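Local coordinates for protein enoyl-CoA hydratase/isomerase (Pseudomonas aeruginosa, PDB 3LAO) that probably hydrates the double bond of an enoyl-CoA thioester, perhaps that of a steroid side chain, as a homotrimeric member of the crotonase family, at residues B[128-134]-B[187-193]; B[109-113]-B[196-200]. All coordinates share one frame; numbering follows the deposited sequence.

Contact 1 of 2, residues B[128-134]-B[187-193]; sequences DIAVAAR and LTEVVEP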
loop_
_atom_site.group_PDB
_atom_site.type_symbol
_atom_site.label_atom_id
_atom_site.label_comp_id
_atom_site.label_asym_id
_atom_site.label_seq_id
_atom_site.Cartn_x
_atom_site.Cartn_y
_atom_site.Cartn_z
ATOM N N ASP B 128 -12.930 -5.326 7.646
ATOM C CA ASP B 128 -12.051 -6.295 6.999
ATOM C C ASP B 128 -12.575 -6.847 5.691
ATOM O O ASP B 128 -11.820 -7.303 4.865
ATOM C CB ASP B 128 -11.836 -7.409 7.976
ATOM C CG ASP B 128 -11.335 -6.884 9.281
ATOM O OD1 ASP B 128 -10.438 -6.020 9.228
ATOM O OD2 ASP B 128 -11.866 -7.281 10.339
ATOM N N ILE B 129 -13.884 -6.831 5.532
ATOM C CA ILE B 129 -14.559 -7.229 4.310
ATOM C C ILE B 129 -15.692 -6.244 4.115
ATOM O O ILE B 129 -16.456 -5.928 5.070
ATOM C CB ILE B 129 -15.225 -8.577 4.435
ATOM C CG1 ILE B 129 -14.223 -9.648 4.911
ATOM C CG2 ILE B 129 -15.948 -8.915 3.122
ATOM C CD1 ILE B 129 -13.112 -9.963 3.974
ATOM N N ALA B 130 -15.772 -5.744 2.887
ATOM C CA ALA B 130 -16.767 -4.766 2.506
ATOM C C ALA B 130 -17.475 -5.210 1.246
ATOM O O ALA B 130 -16.852 -5.411 0.208
ATOM C CB ALA B 130 -16.108 -3.343 2.314
ATOM N N VAL B 131 -18.780 -5.374 1.351
ATOM C CA VAL B 131 -19.603 -5.707 0.211
ATOM C C VAL B 131 -20.635 -4.614 -0.096
ATOM O O VAL B 131 -21.365 -4.183 0.783
ATOM C CB VAL B 131 -20.343 -7.013 0.490
ATOM C CG1 VAL B 131 -21.346 -7.309 -0.609
ATOM C CG2 VAL B 131 -19.326 -8.140 0.629
ATOM N N ALA B 132 -20.708 -4.207 -1.356
ATOM C CA ALA B 132 -21.620 -3.161 -1.787
ATOM C C ALA B 132 -22.546 -3.619 -2.920
ATOM O O ALA B 132 -22.158 -4.397 -3.797
ATOM C CB ALA B 132 -20.838 -1.919 -2.232
ATOM N N ALA B 133 -23.769 -3.112 -2.880
ATOM C CA ALA B 133 -24.751 -3.277 -3.945
ATOM C C ALA B 133 -24.273 -2.500 -5.158
ATOM O O ALA B 133 -23.783 -1.378 -5.020
ATOM C CB ALA B 133 -26.112 -2.733 -3.480
ATOM N N ARG B 134 -24.370 -3.108 -6.332
ATOM C CA ARG B 134 -24.151 -2.391 -7.580
ATOM C C ARG B 134 -24.969 -1.106 -7.568
ATOM O O ARG B 134 -26.141 -1.114 -7.169
ATOM C CB ARG B 134 -24.590 -3.261 -8.743
ATOM C CG ARG B 134 -24.458 -2.635 -10.101
ATOM C CD ARG B 134 -24.170 -3.729 -11.126
ATOM N NE ARG B 134 -22.775 -4.163 -11.050
ATOM C CZ ARG B 134 -22.373 -5.396 -10.727
ATOM N NH1 ARG B 134 -23.264 -6.350 -10.444
ATOM N NH2 ARG B 134 -21.071 -5.672 -10.697
ATOM N N LEU B 187 -13.610 -2.145 -1.740
ATOM C CA LEU B 187 -14.657 -3.131 -1.512
ATOM C C LEU B 187 -14.019 -4.439 -1.726
ATOM O O LEU B 187 -13.014 -4.510 -2.422
ATOM C CB LEU B 187 -15.734 -3.024 -2.590
ATOM C CG LEU B 187 -16.435 -1.705 -2.377
ATOM C CD1 LEU B 187 -17.528 -1.469 -3.407
ATOM C CD2 LEU B 187 -17.004 -1.794 -0.990
ATOM N N THR B 188 -14.615 -5.480 -1.170
ATOM C CA THR B 188 -14.130 -6.811 -1.398
ATOM C C THR B 188 -14.869 -7.315 -2.598
ATOM O O THR B 188 -14.310 -8.014 -3.437
ATOM C CB THR B 188 -14.458 -7.721 -0.188
ATOM O OG1 THR B 188 -14.176 -7.034 1.042
ATOM C CG2 THR B 188 -13.682 -9.033 -0.247
ATOM N N GLU B 189 -16.147 -6.949 -2.684
ATOM C CA GLU B 189 -17.005 -7.489 -3.730
ATOM C C GLU B 189 -18.192 -6.576 -4.064
ATOM O O GLU B 189 -18.756 -5.918 -3.187
ATOM C CB GLU B 189 -17.525 -8.869 -3.321
ATOM C CG GLU B 189 -18.092 -9.670 -4.492
ATOM C CD GLU B 189 -18.509 -11.090 -4.084
ATOM O OE1 GLU B 189 -17.834 -11.683 -3.220
ATOM O OE2 GLU B 189 -19.514 -11.609 -4.620
ATOM N N VAL B 190 -18.586 -6.563 -5.339
ATOM C CA VAL B 190 -19.797 -5.869 -5.734
ATOM C C VAL B 190 -20.861 -6.859 -6.137
ATOM O O VAL B 190 -20.573 -7.787 -6.898
ATOM C CB VAL B 190 -19.544 -4.960 -6.893
ATOM C CG1 VAL B 190 -20.858 -4.479 -7.383
ATOM C CG2 VAL B 190 -18.680 -3.780 -6.445
ATOM N N VAL B 191 -22.082 -6.689 -5.611
ATOM C CA VAL B 191 -23.175 -7.656 -5.864
ATOM C C VAL B 191 -24.485 -6.999 -6.267
ATOM O O VAL B 191 -24.658 -5.787 -6.098
ATOM C CB VAL B 191 -23.438 -8.611 -4.674
ATOM C CG1 VAL B 191 -22.196 -9.408 -4.344
ATOM C CG2 VAL B 191 -23.926 -7.841 -3.435
ATOM N N GLU B 192 -25.405 -7.807 -6.797
ATOM C CA GLU B 192 -26.732 -7.330 -7.228
ATOM C C GLU B 192 -27.498 -6.718 -6.068
ATOM O O GLU B 192 -27.415 -7.217 -4.938
ATOM C CB GLU B 192 -27.542 -8.463 -7.853
ATOM C CG GLU B 192 -27.048 -8.912 -9.250
ATOM C CD GLU B 192 -26.674 -7.746 -10.167
ATOM O OE1 GLU B 192 -27.585 -6.994 -10.577
ATOM O OE2 GLU B 192 -25.464 -7.578 -10.476
ATOM N N PRO B 193 -28.243 -5.626 -6.335
ATOM C CA PRO B 193 -28.902 -4.882 -5.246
ATOM C C PRO B 193 -29.819 -5.827 -4.486
ATOM O O PRO B 193 -30.502 -6.621 -5.132
ATOM C CB PRO B 193 -29.726 -3.802 -5.980
ATOM C CG PRO B 193 -29.181 -3.739 -7.349
ATOM C CD PRO B 193 -28.621 -5.112 -7.664
#
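Thr188 meets Ala130 just ahead of the point where strand 189-191 begins to run parallel to strand 129-133, and acts there as a substitute for backbone. Its OG1, beside its own backbone N (chi1 -44°), accepts the N-H of Ala130 at 2.8 Å, while its N donates to Ala130 O at 2.6 Å. Thr188 OG1 also hydrogen-bonds Thr164 OG1 of the second subunit, so a small hydroxyl side chain joins sheet and trimer interface. Arg134, Thr188 and Ala132 bury the most surface here. Regular parallel pairing follows: Ala132 N to Glu189 O, then Val191 N to Ala132 O (2.9 Å). Ala132 has only a methyl, which lets Leu187 CD1 settle 3.5 Å from its CB. At the exposed end Arg134 N donates to Val191 O (2.7 Å). The long Arg134 side chain, bent at its second and third torsions, lays one guanidinium face over Val190 CG1, 3.5 Å from NH2. Glu192 OE2 forms a salt bridge with Arg134 NH1, the two planes 22° apart. Its N-H...O angle is only 118°, so as a hydrogen bond it is weak. Strand 108-112 flanks strand 129-133 across from strand 189-191; helix 196-209 packs on the Val131 and Val191 face, helices 119-125 and 178-183 on that of Ala132 and Val190, with Leu187 beside it.

Contact 2 of 2, residues B[109-113]-B[196-200]; sequences VVAVQ and ELARA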
loop_
_atom_site.group_PDB
_atom_site.type_symbol
_atom_site.label_atom_id
_atom_site.label_comp_id
_atom_site.label_asym_id
_atom_site.label_seq_id
_atom_site.Cartn_x
_atom_site.Cartn_y
_atom_site.Cartn_z
ATOM N N VAL B 109 -17.205 -7.201 9.220
ATOM C CA VAL B 109 -17.575 -7.288 7.834
ATOM C C VAL B 109 -18.670 -6.247 7.670
ATOM O O VAL B 109 -19.503 -6.079 8.560
ATOM C CB VAL B 109 -18.163 -8.666 7.507
ATOM C CG1 VAL B 109 -18.915 -8.624 6.160
ATOM C CG2 VAL B 109 -17.082 -9.719 7.508
ATOM N N VAL B 110 -18.671 -5.538 6.550
ATOM C CA VAL B 110 -19.675 -4.534 6.366
ATOM C C VAL B 110 -20.390 -4.663 5.023
ATOM O O VAL B 110 -19.753 -4.902 3.973
ATOM C CB VAL B 110 -19.091 -3.110 6.541
ATOM C CG1 VAL B 110 -18.075 -2.767 5.380
ATOM C CG2 VAL B 110 -20.234 -2.130 6.574
ATOM N N ALA B 111 -21.709 -4.495 5.062
ATOM C CA ALA B 111 -22.554 -4.453 3.853
ATOM C C ALA B 111 -23.130 -3.051 3.617
ATOM O O ALA B 111 -23.753 -2.491 4.511
ATOM C CB ALA B 111 -23.700 -5.477 3.986
ATOM N N VAL B 112 -22.953 -2.505 2.413
ATOM C CA VAL B 112 -23.444 -1.159 2.085
ATOM C C VAL B 112 -24.273 -1.088 0.795
ATOM O O VAL B 112 -23.960 -1.731 -0.207
ATOM C CB VAL B 112 -22.307 -0.169 1.848
ATOM C CG1 VAL B 112 -21.360 -0.105 3.037
ATOM C CG2 VAL B 112 -21.598 -0.583 0.658
ATOM N N GLN B 113 -25.266 -0.212 0.815
ATOM C CA GLN B 113 -26.172 -0.024 -0.314
ATOM C C GLN B 113 -26.618 1.420 -0.448
ATOM O O GLN B 113 -26.713 2.168 0.549
ATOM C CB GLN B 113 -27.431 -0.872 -0.129
ATOM C CG GLN B 113 -28.479 -0.241 0.807
ATOM C CD GLN B 113 -28.205 -0.478 2.288
ATOM O OE1 GLN B 113 -27.057 -0.370 2.758
ATOM N NE2 GLN B 113 -29.276 -0.769 3.049
ATOM N N GLU B 196 -26.461 -7.713 -0.800
ATOM C CA GLU B 196 -25.237 -7.346 -0.119
ATOM C C GLU B 196 -25.171 -7.945 1.295
ATOM O O GLU B 196 -24.101 -8.340 1.755
ATOM C CB GLU B 196 -24.957 -5.832 -0.167
ATOM C CG GLU B 196 -25.928 -4.963 0.625
ATOM C CD GLU B 196 -27.330 -4.795 -0.035
ATOM O OE1 GLU B 196 -27.531 -5.187 -1.222
ATOM O OE2 GLU B 196 -28.235 -4.258 0.661
ATOM N N LEU B 197 -26.296 -8.044 1.982
ATOM C CA LEU B 197 -26.216 -8.538 3.347
ATOM C C LEU B 197 -26.063 -10.049 3.329
ATOM O O LEU B 197 -25.291 -10.590 4.114
ATOM C CB LEU B 197 -27.419 -8.126 4.178
ATOM C CG LEU B 197 -27.395 -8.634 5.622
ATOM C CD1 LEU B 197 -26.144 -8.241 6.451
ATOM C CD2 LEU B 197 -28.667 -8.186 6.299
ATOM N N ALA B 198 -26.756 -10.733 2.416
ATOM C CA ALA B 198 -26.622 -12.187 2.343
ATOM C C ALA B 198 -25.172 -12.561 2.081
ATOM O O ALA B 198 -24.646 -13.555 2.613
ATOM C CB ALA B 198 -27.485 -12.756 1.281
ATOM N N ARG B 199 -24.529 -11.752 1.257
ATOM C CA ARG B 199 -23.155 -11.995 0.857
ATOM C C ARG B 199 -22.187 -11.673 1.986
ATOM O O ARG B 199 -21.313 -12.470 2.305
ATOM C CB ARG B 199 -22.825 -11.166 -0.362
ATOM C CG ARG B 199 -21.541 -11.584 -0.982
ATOM C CD ARG B 199 -21.558 -13.085 -1.267
ATOM N NE ARG B 199 -20.206 -13.543 -1.520
ATOM C CZ ARG B 199 -19.900 -14.709 -2.070
ATOM N NH1 ARG B 199 -20.872 -15.541 -2.450
ATOM N NH2 ARG B 199 -18.617 -15.041 -2.252
ATOM N N ALA B 200 -22.364 -10.512 2.608
ATOM C CA ALA B 200 -21.603 -10.179 3.802
ATOM C C ALA B 200 -21.678 -11.284 4.864
ATOM O O ALA B 200 -20.667 -11.664 5.461
ATOM C CB ALA B 200 -22.055 -8.805 4.388
#
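Ala111 CB points toward the first turn of helix 196-209, lying 3.7 Å from Ala200 CB and equally far from Glu196 O. Small residues suit this place: two methyl groups face each other, and the short segments approach to 7.6 Å between their axes. Val109 closes the same buried patch. Its CG1, anti to the backbone N (chi1 164°), reaches Ala200 CB at 3.6 Å, its beta-branched shape serving both the strand and the apolar filling. Toward the helix start the contact turns polar. In Glu196, partly exposed, chi1 (68°) sets CG between the backbone N and the carbonyl carbon, 3.9 Å from Val112 O and against Ala111, and the chain then bends at chi2. Its carboxylate passes beside Gln113, OE2 lying 3.6 Å from CB, while OE1 takes a weak hydrogen bond from Gly194 N. Gln113 NE2 donates to the carbonyls of Gly66 and Ala64. The loose side is at Leu197, which buries little surface, its CD1 4.4 Å from Ala111 CB, and also touches Val61 and Phe63 of strand 59-64. No hydrogen bond joins the two segments. Apolar side chains pack a helix running nearly antiparallel (168°) to a central strand, the helix-on-sheet layering of the alpha/beta crotonase fold.

How the contacts relate
Both contacts use the same sheet, where strands 108-112 and 129-133 are neighbours joined by backbone bonds such as Ile129 O to Val110 N (2.7 Å). Contact 1 works within the sheet and is made largely by main-chain hydrogen bonds, with charged residues where it reaches the surface and a hydroxyl where it reaches the second subunit. Contact 2 works between layers, is more buried, touches no other subunit and relies on apolar packing. The chain passes from strand 189-191 through a short connection into helix 196-209, so contact 1 sets the outermost strand of the sheet within this chain and contact 2 lays the helix back along strand 108-112, over one face of the sheet. Val191 CG2 against Glu196 CA (3.6 Å) links the two.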